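Local coordinates for Os03g0854200 protein (Oryza sativa Japonica Group, PDB 3HKM) that binds double-stranded DNA and single-stranded RNA, cleaves DNA hydrolytically and RNA phosphorolytically in vitro, and is probably a component of the exosome, at residues P11-C19 / R214-F225; A60-P68 / Y80-Q89. All coordinates share one frame; numbering follows the deposited sequence.

Contact 1 (P11-C19 / R214-F225); sequences PNQLRPFSC and RGLAASSRISDF
Phe17 drives the edge of its ring against the face of Phe225, a T-shaped pair with centroids 4.8 Å apart and planes at 79°. The touching atoms are CE2 of Phe17, 3.3 Å from CG of Phe225, and CD2, which stands over the same face, offset toward its rim. Phe225 has CG anti to its own N (chi1 -177°), which carries the ring toward residues 18 and 19: CZ of Phe225 lies 4.0 Å from CA of Ser18, and CE2 of Phe225 4.2 Å from CB of Cys19. With an alanine in place of Phe225, the Phe17 edge is likely to lose its aromatic face, and a gap would open beside Ser18 and Cys19.

Aliphatic contacts come next. CD1 of Leu14 alone does the touching for its side chain, 3.9 Å from CG1 of Ile222 and 4.0 Å from CB of Arg221; the Leu14 and Ile222 side chains lie crosswise.

One backbone carbonyl also takes part: O of Arg221 sits at the Phe17 ring edge, 3.6 Å from CZ of Phe17.

Strand 17-19 and helix 214-225 run nearly parallel, at 19°, joining the N-terminal edge strand to the C-terminal helix of the RNase PH fold.

Contact 2 (A60-P68 / Y80-Q89); sequences ASIEVVWKP and YEMTLKRTLQ
Trp66 and Glu81 lie alongside, one from the strand and one from the helix, pointing opposite ways, where strand 61-67 meets helix 77-91, the first two elements of a beta-alpha-beta unit completed by strand 100-110. The local axes lie 7.9 Å apart at 151°, so the helix runs back roughly antiparallel to the strand.

Followed outward, Glu81 packs its CB 3.3 Å from CB of Trp66; CG, set anti to the backbone N (chi1 175°), stays beside that Trp66 CB; and the extended chain carries CD to the strand backbone. There OE1 lies 3.3 Å from CA of Val65 and accepts a fairly straight bond from N of Trp66 (N-H...O 163°), the donor standing above the carboxylate plane.

The helix meets the Trp66 indole at one face and one edge, while Leu106, Val108 and Leu115 also touch it. CB of Tyr80 makes a CH-pi contact over the indole's five-membered ring, 4.2 Å from the centroid, while CD2 of Leu84 lies at the ring edge, 3.6 Å from CD1 of Trp66. This burial leaves NE1 of Trp66 without a polar partner in the model.

Farther along, Val64 divides its methyls: CG1 meets CD2 of Leu84, and CG2 lies 3.8 Å from CG of Lys85. CG2 of Ile62 packs on CB of Leu88. Beyond, NE2 of Gln89 donates to O of Ile62 at 3.0 Å, in the carbonyl plane.

The centres of the two contacts are 23 Å apart and their nearest atoms about 11 Å, so they do not touch; they lie on opposite sides of the chain's centre. Both reach the same five-stranded mixed sheet, at its two outermost strands: contact 1 uses strand 17-21 and contact 2 strand 61-67. Along the chain the order is 11-19, then 60-68 and 80-89, then 214-225, so all of contact 2 falls within the span that contact 1 closes. Contact 2 is local, with 11 residues between its segments, whereas contact 1 bridges 194. The C-terminal helix 205-229 thus returns to one edge of the sheet, while the beta-alpha-beta helix packs on the other edge strand.

Contact 1 (P11-C19 / R214-F225)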
loop_
_atom_site.group_PDB
_atom_site.type_symbol
_atom_site.label_atom_id
_atom_site.label_comp_id
_atom_site.label_asym_id
_atom_site.label_seq_id
_atom_site.Cartn_x
_atom_site.Cartn_y
_atom_site.Cartn_z
ATOM N N PRO A 11 -9.512 10.117 -15.998
ATOM C CA PRO A 11 -9.992 9.700 -14.678
ATOM C C PRO A 11 -9.591 8.295 -14.212
ATOM O O PRO A 11 -9.188 8.156 -13.062
ATOM C CB PRO A 11 -11.504 9.829 -14.823
ATOM C CG PRO A 11 -11.652 11.017 -15.692
ATOM C CD PRO A 11 -10.522 10.937 -16.695
ATOM N N ASN A 12 -9.693 7.276 -15.057
ATOM C CA ASN A 12 -9.395 5.919 -14.595
ATOM C C ASN A 12 -7.951 5.494 -14.822
ATOM O O ASN A 12 -7.614 4.321 -14.653
ATOM C CB ASN A 12 -10.365 4.882 -15.190
ATOM C CG ASN A 12 -10.141 4.643 -16.669
ATOM O OD1 ASN A 12 -9.032 4.328 -17.100
ATOM N ND2 ASN A 12 -11.207 4.775 -17.458
ATOM N N GLN A 13 -7.103 6.456 -15.186
ATOM C CA GLN A 13 -5.722 6.154 -15.535
ATOM C C GLN A 13 -4.788 6.147 -14.324
ATOM O O GLN A 13 -4.705 7.130 -13.583
ATOM C CB GLN A 13 -5.210 7.130 -16.593
ATOM C CG GLN A 13 -3.969 6.652 -17.336
ATOM C CD GLN A 13 -3.756 7.411 -18.642
ATOM O OE1 GLN A 13 -4.609 8.207 -19.058
ATOM N NE2 GLN A 13 -2.621 7.165 -19.297
ATOM N N LEU A 14 -4.090 5.027 -14.141
ATOM C CA LEU A 14 -3.042 4.905 -13.141
ATOM C C LEU A 14 -1.736 5.500 -13.674
ATOM O O LEU A 14 -1.394 5.322 -14.843
ATOM C CB LEU A 14 -2.838 3.432 -12.769
ATOM C CG LEU A 14 -4.075 2.673 -12.287
ATOM C CD1 LEU A 14 -3.771 1.193 -12.074
ATOM C CD2 LEU A 14 -4.603 3.310 -11.008
ATOM N N ARG A 15 -1.010 6.219 -12.830
ATOM C CA ARG A 15 0.268 6.758 -13.270
ATOM C C ARG A 15 1.214 5.576 -13.485
ATOM O O ARG A 15 0.984 4.492 -12.944
ATOM C CB ARG A 15 0.810 7.778 -12.267
ATOM C CG ARG A 15 1.474 7.188 -11.053
ATOM C CD ARG A 15 0.869 7.754 -9.766
ATOM N NE ARG A 15 1.223 9.131 -9.472
ATOM C CZ ARG A 15 1.181 9.648 -8.248
ATOM N NH1 ARG A 15 0.793 8.904 -7.218
ATOM N NH2 ARG A 15 1.528 10.906 -8.051
ATOM N N PRO A 16 2.256 5.761 -14.309
ATOM C CA PRO A 16 3.117 4.604 -14.586
ATOM C C PRO A 16 3.802 4.105 -13.309
ATOM O O PRO A 16 4.416 4.906 -12.606
ATOM C CB PRO A 16 4.146 5.162 -15.571
ATOM C CG PRO A 16 3.473 6.386 -16.182
ATOM C CD PRO A 16 2.662 6.961 -15.061
ATOM N N PHE A 17 3.675 2.819 -12.999
ATOM C CA PHE A 17 4.378 2.250 -11.844
ATOM C C PHE A 17 5.588 1.414 -12.254
ATOM O O PHE A 17 5.712 0.980 -13.406
ATOM C CB PHE A 17 3.445 1.440 -10.935
ATOM C CG PHE A 17 2.477 0.569 -11.681
ATOM C CD1 PHE A 17 1.302 1.100 -12.195
ATOM C CD2 PHE A 17 2.738 -0.776 -11.865
ATOM C CE1 PHE A 17 0.409 0.309 -12.886
ATOM C CE2 PHE A 17 1.848 -1.579 -12.559
ATOM C CZ PHE A 17 0.679 -1.035 -13.070
ATOM N N SER A 18 6.483 1.200 -11.295
ATOM C CA SER A 18 7.750 0.535 -11.558
ATOM C C SER A 18 8.267 -0.067 -10.269
ATOM O O SER A 18 7.800 0.284 -9.192
ATOM C CB SER A 18 8.762 1.541 -12.095
ATOM O OG SER A 18 8.956 2.606 -11.184
ATOM N N CYS A 19 9.227 -0.977 -10.367
ATOM C CA CYS A 19 9.778 -1.583 -9.158
ATOM C C CYS A 19 11.126 -2.245 -9.395
ATOM O O CYS A 19 11.266 -3.104 -10.260
ATOM C CB CYS A 19 8.800 -2.603 -8.556
ATOM S SG CYS A 19 9.393 -3.381 -7.031
ATOM N N ARG A 214 -14.819 1.793 -9.612
ATOM C CA ARG A 214 -13.767 2.276 -10.486
ATOM C C ARG A 214 -12.442 1.615 -10.122
ATOM O O ARG A 214 -11.769 1.053 -10.975
ATOM C CB ARG A 214 -13.662 3.798 -10.371
ATOM C CG ARG A 214 -12.909 4.471 -11.500
ATOM C CD ARG A 214 -13.776 4.541 -12.742
ATOM N NE ARG A 214 -13.073 5.140 -13.871
ATOM C CZ ARG A 214 -13.073 6.443 -14.136
ATOM N NH1 ARG A 214 -13.730 7.286 -13.346
ATOM N NH2 ARG A 214 -12.415 6.905 -15.192
ATOM N N GLY A 215 -12.075 1.689 -8.849
ATOM C CA GLY A 215 -10.820 1.127 -8.388
ATOM C C GLY A 215 -10.679 -0.337 -8.742
ATOM O O GLY A 215 -9.655 -0.758 -9.258
ATOM N N LEU A 216 -11.717 -1.116 -8.470
ATOM C CA LEU A 216 -11.693 -2.549 -8.742
ATOM C C LEU A 216 -11.263 -2.877 -10.168
ATOM O O LEU A 216 -10.301 -3.613 -10.372
ATOM C CB LEU A 216 -13.060 -3.170 -8.474
ATOM C CG LEU A 216 -13.104 -4.689 -8.607
ATOM C CD1 LEU A 216 -12.396 -5.349 -7.432
ATOM C CD2 LEU A 216 -14.543 -5.164 -8.713
ATOM N N ALA A 217 -11.981 -2.340 -11.150
ATOM C CA ALA A 217 -11.714 -2.626 -12.562
ATOM C C ALA A 217 -10.361 -2.099 -13.042
ATOM O O ALA A 217 -9.883 -2.479 -14.113
ATOM C CB ALA A 217 -12.834 -2.082 -13.438
ATOM N N ALA A 218 -9.754 -1.219 -12.252
ATOM C CA ALA A 218 -8.417 -0.706 -12.548
ATOM C C ALA A 218 -7.333 -1.543 -11.883
ATOM O O ALA A 218 -6.229 -1.673 -12.408
ATOM C CB ALA A 218 -8.300 0.743 -12.094
ATOM N N SER A 219 -7.657 -2.100 -10.720
ATOM C CA SER A 219 -6.670 -2.771 -9.873
ATOM C C SER A 219 -5.952 -3.946 -10.549
ATOM O O SER A 219 -4.775 -4.197 -10.279
ATOM C CB SER A 219 -7.288 -3.194 -8.527
ATOM O OG SER A 219 -8.403 -4.058 -8.684
ATOM N N SER A 220 -6.659 -4.648 -11.435
ATOM C CA SER A 220 -6.083 -5.773 -12.175
ATOM C C SER A 220 -4.797 -5.384 -12.891
ATOM O O SER A 220 -3.955 -6.232 -13.158
ATOM C CB SER A 220 -7.086 -6.321 -13.199
ATOM O OG SER A 220 -7.199 -5.446 -14.311
ATOM N N ARG A 221 -4.647 -4.102 -13.214
ATOM C CA ARG A 221 -3.408 -3.618 -13.821
ATOM C C ARG A 221 -2.237 -3.753 -12.842
ATOM O O ARG A 221 -1.134 -4.142 -13.230
ATOM C CB ARG A 221 -3.549 -2.163 -14.291
ATOM C CG ARG A 221 -4.224 -2.016 -15.651
ATOM C CD ARG A 221 -4.148 -0.586 -16.183
ATOM N NE ARG A 221 -4.940 -0.404 -17.400
ATOM C CZ ARG A 221 -4.455 -0.480 -18.641
ATOM N NH1 ARG A 221 -3.170 -0.735 -18.842
ATOM N NH2 ARG A 221 -5.256 -0.304 -19.686
ATOM N N ILE A 222 -2.489 -3.442 -11.572
ATOM C CA ILE A 222 -1.457 -3.528 -10.545
ATOM C C ILE A 222 -1.097 -4.976 -10.190
ATOM O O ILE A 222 0.078 -5.307 -10.021
ATOM C CB ILE A 222 -1.864 -2.790 -9.256
ATOM C CG1 ILE A 222 -2.085 -1.299 -9.518
ATOM C CG2 ILE A 222 -0.798 -2.967 -8.187
ATOM C CD1 ILE A 222 -2.709 -0.585 -8.341
ATOM N N SER A 223 -2.105 -5.836 -10.070
ATOM C CA SER A 223 -1.854 -7.244 -9.747
ATOM C C SER A 223 -1.262 -8.040 -10.927
ATOM O O SER A 223 -0.491 -8.974 -10.714
ATOM C CB SER A 223 -3.104 -7.922 -9.164
ATOM O OG SER A 223 -4.169 -7.954 -10.099
ATOM N N ASP A 224 -1.610 -7.667 -12.159
ATOM C CA ASP A 224 -1.006 -8.274 -13.349
ATOM C C ASP A 224 0.494 -7.964 -13.378
ATOM O O ASP A 224 1.292 -8.746 -13.883
ATOM C CB ASP A 224 -1.650 -7.748 -14.644
ATOM C CG ASP A 224 -3.084 -8.249 -14.863
ATOM O OD1 ASP A 224 -3.563 -9.134 -14.117
ATOM O OD2 ASP A 224 -3.738 -7.741 -15.807
ATOM N N PHE A 225 0.859 -6.801 -12.844
ATOM C CA PHE A 225 2.252 -6.379 -12.695
ATOM C C PHE A 225 2.955 -7.244 -11.638
ATOM O O PHE A 225 4.036 -7.805 -11.882
ATOM C CB PHE A 225 2.281 -4.893 -12.300
ATOM C CG PHE A 225 3.667 -4.299 -12.173
ATOM C CD1 PHE A 225 4.499 -4.184 -13.276
ATOM C CD2 PHE A 225 4.110 -3.809 -10.956
ATOM C CE1 PHE A 225 5.759 -3.620 -13.162
ATOM C CE2 PHE A 225 5.372 -3.243 -10.833
ATOM C CZ PHE A 225 6.200 -3.154 -11.939
#

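Contact 2 (A60-P68 / Y80-Q89)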
loop_
_atom_site.group_PDB
_atom_site.type_symbol
_atom_site.label_atom_id
_atom_site.label_comp_id
_atom_site.label_asym_id
_atom_site.label_seq_id
_atom_site.Cartn_x
_atom_site.Cartn_y
_atom_site.Cartn_z
ATOM N N ALA A 60 1.957 -16.231 13.707
ATOM C CA ALA A 60 3.074 -15.416 13.229
ATOM C C ALA A 60 2.831 -13.917 13.452
ATOM O O ALA A 60 1.708 -13.429 13.343
ATOM C CB ALA A 60 3.358 -15.698 11.757
ATOM N N SER A 61 3.898 -13.195 13.773
ATOM C CA SER A 61 3.822 -11.753 13.998
ATOM C C SER A 61 4.296 -10.984 12.777
ATOM O O SER A 61 5.304 -11.338 12.161
ATOM C CB SER A 61 4.677 -11.346 15.201
ATOM O OG SER A 61 4.291 -12.058 16.363
ATOM N N ILE A 62 3.557 -9.933 12.434
ATOM C CA ILE A 62 3.975 -8.993 11.406
ATOM C C ILE A 62 4.061 -7.626 12.072
ATOM O O ILE A 62 3.111 -7.196 12.721
ATOM C CB ILE A 62 2.997 -8.965 10.195
ATOM C CG1 ILE A 62 3.260 -10.149 9.254
ATOM C CG2 ILE A 62 3.168 -7.683 9.396
ATOM C CD1 ILE A 62 2.761 -11.484 9.756
ATOM N N GLU A 63 5.212 -6.968 11.946
ATOM C CA GLU A 63 5.425 -5.661 12.558
ATOM C C GLU A 63 5.884 -4.646 11.513
ATOM O O GLU A 63 6.532 -5.022 10.540
ATOM C CB GLU A 63 6.450 -5.774 13.691
ATOM C CG GLU A 63 6.123 -6.898 14.662
ATOM C CD GLU A 63 6.820 -6.752 16.002
ATOM O OE1 GLU A 63 7.891 -6.111 16.044
ATOM O OE2 GLU A 63 6.298 -7.294 17.006
ATOM N N VAL A 64 5.556 -3.369 11.713
ATOM C CA VAL A 64 5.843 -2.350 10.709
ATOM C C VAL A 64 6.296 -1.007 11.300
ATOM O O VAL A 64 5.717 -0.501 12.259
ATOM C CB VAL A 64 4.617 -2.107 9.793
ATOM C CG1 VAL A 64 5.026 -1.336 8.545
ATOM C CG2 VAL A 64 3.959 -3.431 9.419
ATOM N N VAL A 65 7.350 -0.443 10.727
ATOM C CA VAL A 65 7.782 0.892 11.092
ATOM C C VAL A 65 7.806 1.769 9.851
ATOM O O VAL A 65 8.452 1.447 8.852
ATOM C CB VAL A 65 9.144 0.905 11.854
ATOM C CG1 VAL A 65 9.852 -0.431 11.745
ATOM C CG2 VAL A 65 10.036 2.058 11.397
ATOM N N TRP A 66 7.059 2.867 9.926
ATOM C CA TRP A 66 6.915 3.815 8.839
ATOM C C TRP A 66 7.927 4.925 9.063
ATOM O O TRP A 66 7.935 5.556 10.113
ATOM C CB TRP A 66 5.499 4.389 8.855
ATOM C CG TRP A 66 4.878 4.598 7.501
ATOM C CD1 TRP A 66 4.092 3.713 6.807
ATOM C CD2 TRP A 66 4.973 5.767 6.689
ATOM N NE1 TRP A 66 3.703 4.262 5.611
ATOM C CE2 TRP A 66 4.228 5.522 5.514
ATOM C CE3 TRP A 66 5.618 6.996 6.837
ATOM C CZ2 TRP A 66 4.111 6.461 4.498
ATOM C CZ3 TRP A 66 5.502 7.924 5.830
ATOM C CH2 TRP A 66 4.753 7.654 4.673
ATOM N N LYS A 67 8.788 5.155 8.078
ATOM C CA LYS A 67 9.865 6.130 8.215
ATOM C C LYS A 67 9.718 7.260 7.197
ATOM O O LYS A 67 9.669 7.005 5.993
ATOM C CB LYS A 67 11.238 5.448 8.080
ATOM C CG LYS A 67 11.333 4.118 8.829
ATOM C CD LYS A 67 12.677 3.910 9.516
ATOM C CE LYS A 67 13.745 3.383 8.577
ATOM N NZ LYS A 67 14.955 2.928 9.343
ATOM N N PRO A 68 9.648 8.516 7.688
ATOM C CA PRO A 68 9.444 9.696 6.840
ATOM C C PRO A 68 10.683 9.983 6.006
ATOM O O PRO A 68 11.785 9.604 6.403
ATOM C CB PRO A 68 9.227 10.833 7.855
ATOM C CG PRO A 68 8.973 10.164 9.167
ATOM C CD PRO A 68 9.744 8.887 9.112
ATOM N N TYR A 80 -0.757 6.293 8.859
ATOM C CA TYR A 80 -0.406 5.484 7.701
ATOM C C TYR A 80 0.300 4.222 8.164
ATOM O O TYR A 80 0.037 3.129 7.659
ATOM C CB TYR A 80 0.494 6.263 6.737
ATOM C CG TYR A 80 -0.230 7.313 5.923
ATOM C CD1 TYR A 80 -1.621 7.399 5.941
ATOM C CD2 TYR A 80 0.473 8.199 5.111
ATOM C CE1 TYR A 80 -2.291 8.351 5.193
ATOM C CE2 TYR A 80 -0.189 9.150 4.354
ATOM C CZ TYR A 80 -1.570 9.221 4.400
ATOM O OH TYR A 80 -2.235 10.168 3.652
ATOM N N GLU A 81 1.202 4.386 9.130
ATOM C CA GLU A 81 1.939 3.273 9.718
ATOM C C GLU A 81 0.956 2.261 10.281
ATOM O O GLU A 81 1.141 1.046 10.127
ATOM C CB GLU A 81 2.864 3.778 10.831
ATOM C CG GLU A 81 3.604 2.688 11.594
ATOM C CD GLU A 81 4.528 3.243 12.678
ATOM O OE1 GLU A 81 5.714 2.850 12.718
ATOM O OE2 GLU A 81 4.076 4.085 13.479
ATOM N N MET A 82 -0.093 2.788 10.920
ATOM C CA MET A 82 -1.146 1.993 11.546
ATOM C C MET A 82 -1.987 1.256 10.507
ATOM O O MET A 82 -2.189 0.048 10.602
ATOM C CB MET A 82 -2.035 2.896 12.413
ATOM C CG MET A 82 -2.970 2.168 13.373
ATOM S SD MET A 82 -4.455 1.460 12.605
ATOM C CE MET A 82 -5.217 2.926 11.897
ATOM N N THR A 83 -2.471 1.986 9.508
ATOM C CA THR A 83 -3.284 1.376 8.467
ATOM C C THR A 83 -2.511 0.264 7.771
ATOM O O THR A 83 -3.029 -0.837 7.580
ATOM C CB THR A 83 -3.764 2.415 7.432
ATOM O OG1 THR A 83 -4.355 3.530 8.112
ATOM C CG2 THR A 83 -4.792 1.797 6.497
ATOM N N LEU A 84 -1.264 0.562 7.411
ATOM C CA LEU A 84 -0.355 -0.395 6.776
ATOM C C LEU A 84 -0.203 -1.686 7.591
ATOM O O LEU A 84 -0.265 -2.783 7.039
ATOM C CB LEU A 84 1.007 0.267 6.534
ATOM C CG LEU A 84 2.085 -0.458 5.723
ATOM C CD1 LEU A 84 1.566 -0.919 4.365
ATOM C CD2 LEU A 84 3.285 0.458 5.557
ATOM N N LYS A 85 -0.029 -1.555 8.907
ATOM C CA LYS A 85 0.093 -2.715 9.798
ATOM C C LYS A 85 -1.208 -3.536 9.821
ATOM O O LYS A 85 -1.172 -4.761 9.787
ATOM C CB LYS A 85 0.495 -2.268 11.217
ATOM C CG LYS A 85 1.285 -3.304 12.067
ATOM C CD LYS A 85 1.490 -2.799 13.509
ATOM C CE LYS A 85 2.567 -3.572 14.301
ATOM N NZ LYS A 85 3.920 -2.920 14.343
ATOM N N ARG A 86 -2.349 -2.856 9.870
ATOM C CA ARG A 86 -3.655 -3.510 9.790
ATOM C C ARG A 86 -3.791 -4.298 8.504
ATOM O O ARG A 86 -4.259 -5.432 8.506
ATOM C CB ARG A 86 -4.780 -2.472 9.811
ATOM C CG ARG A 86 -5.353 -2.113 11.174
ATOM C CD ARG A 86 -5.992 -0.709 11.136
ATOM N NE ARG A 86 -7.180 -0.597 10.277
ATOM C CZ ARG A 86 -7.166 -0.392 8.957
ATOM N NH1 ARG A 86 -6.021 -0.284 8.295
ATOM N NH2 ARG A 86 -8.307 -0.297 8.284
ATOM N N THR A 87 -3.405 -3.660 7.405
ATOM C CA THR A 87 -3.553 -4.218 6.065
ATOM C C THR A 87 -2.650 -5.427 5.845
ATOM O O THR A 87 -3.072 -6.436 5.277
ATOM C CB THR A 87 -3.203 -3.168 4.988
ATOM O OG1 THR A 87 -3.953 -1.968 5.210
ATOM C CG2 THR A 87 -3.510 -3.709 3.606
ATOM N N LEU A 88 -1.403 -5.319 6.293
ATOM C CA LEU A 88 -0.436 -6.382 6.096
ATOM C C LEU A 88 -0.760 -7.594 6.955
ATOM O O LEU A 88 -0.778 -8.714 6.459
ATOM C CB LEU A 88 0.977 -5.895 6.387
ATOM C CG LEU A 88 1.591 -4.927 5.385
ATOM C CD1 LEU A 88 3.064 -4.851 5.648
ATOM C CD2 LEU A 88 1.333 -5.378 3.957
ATOM N N GLN A 89 -1.009 -7.367 8.242
ATOM C CA GLN A 89 -1.409 -8.445 9.140
ATOM C C GLN A 89 -2.627 -9.165 8.563
ATOM O O GLN A 89 -2.777 -10.384 8.695
ATOM C CB GLN A 89 -1.705 -7.896 10.544
ATOM C CG GLN A 89 -0.467 -7.370 11.258
ATOM C CD GLN A 89 -0.756 -6.787 12.627
ATOM O OE1 GLN A 89 -1.833 -6.244 12.876
ATOM N NE2 GLN A 89 0.217 -6.887 13.523
#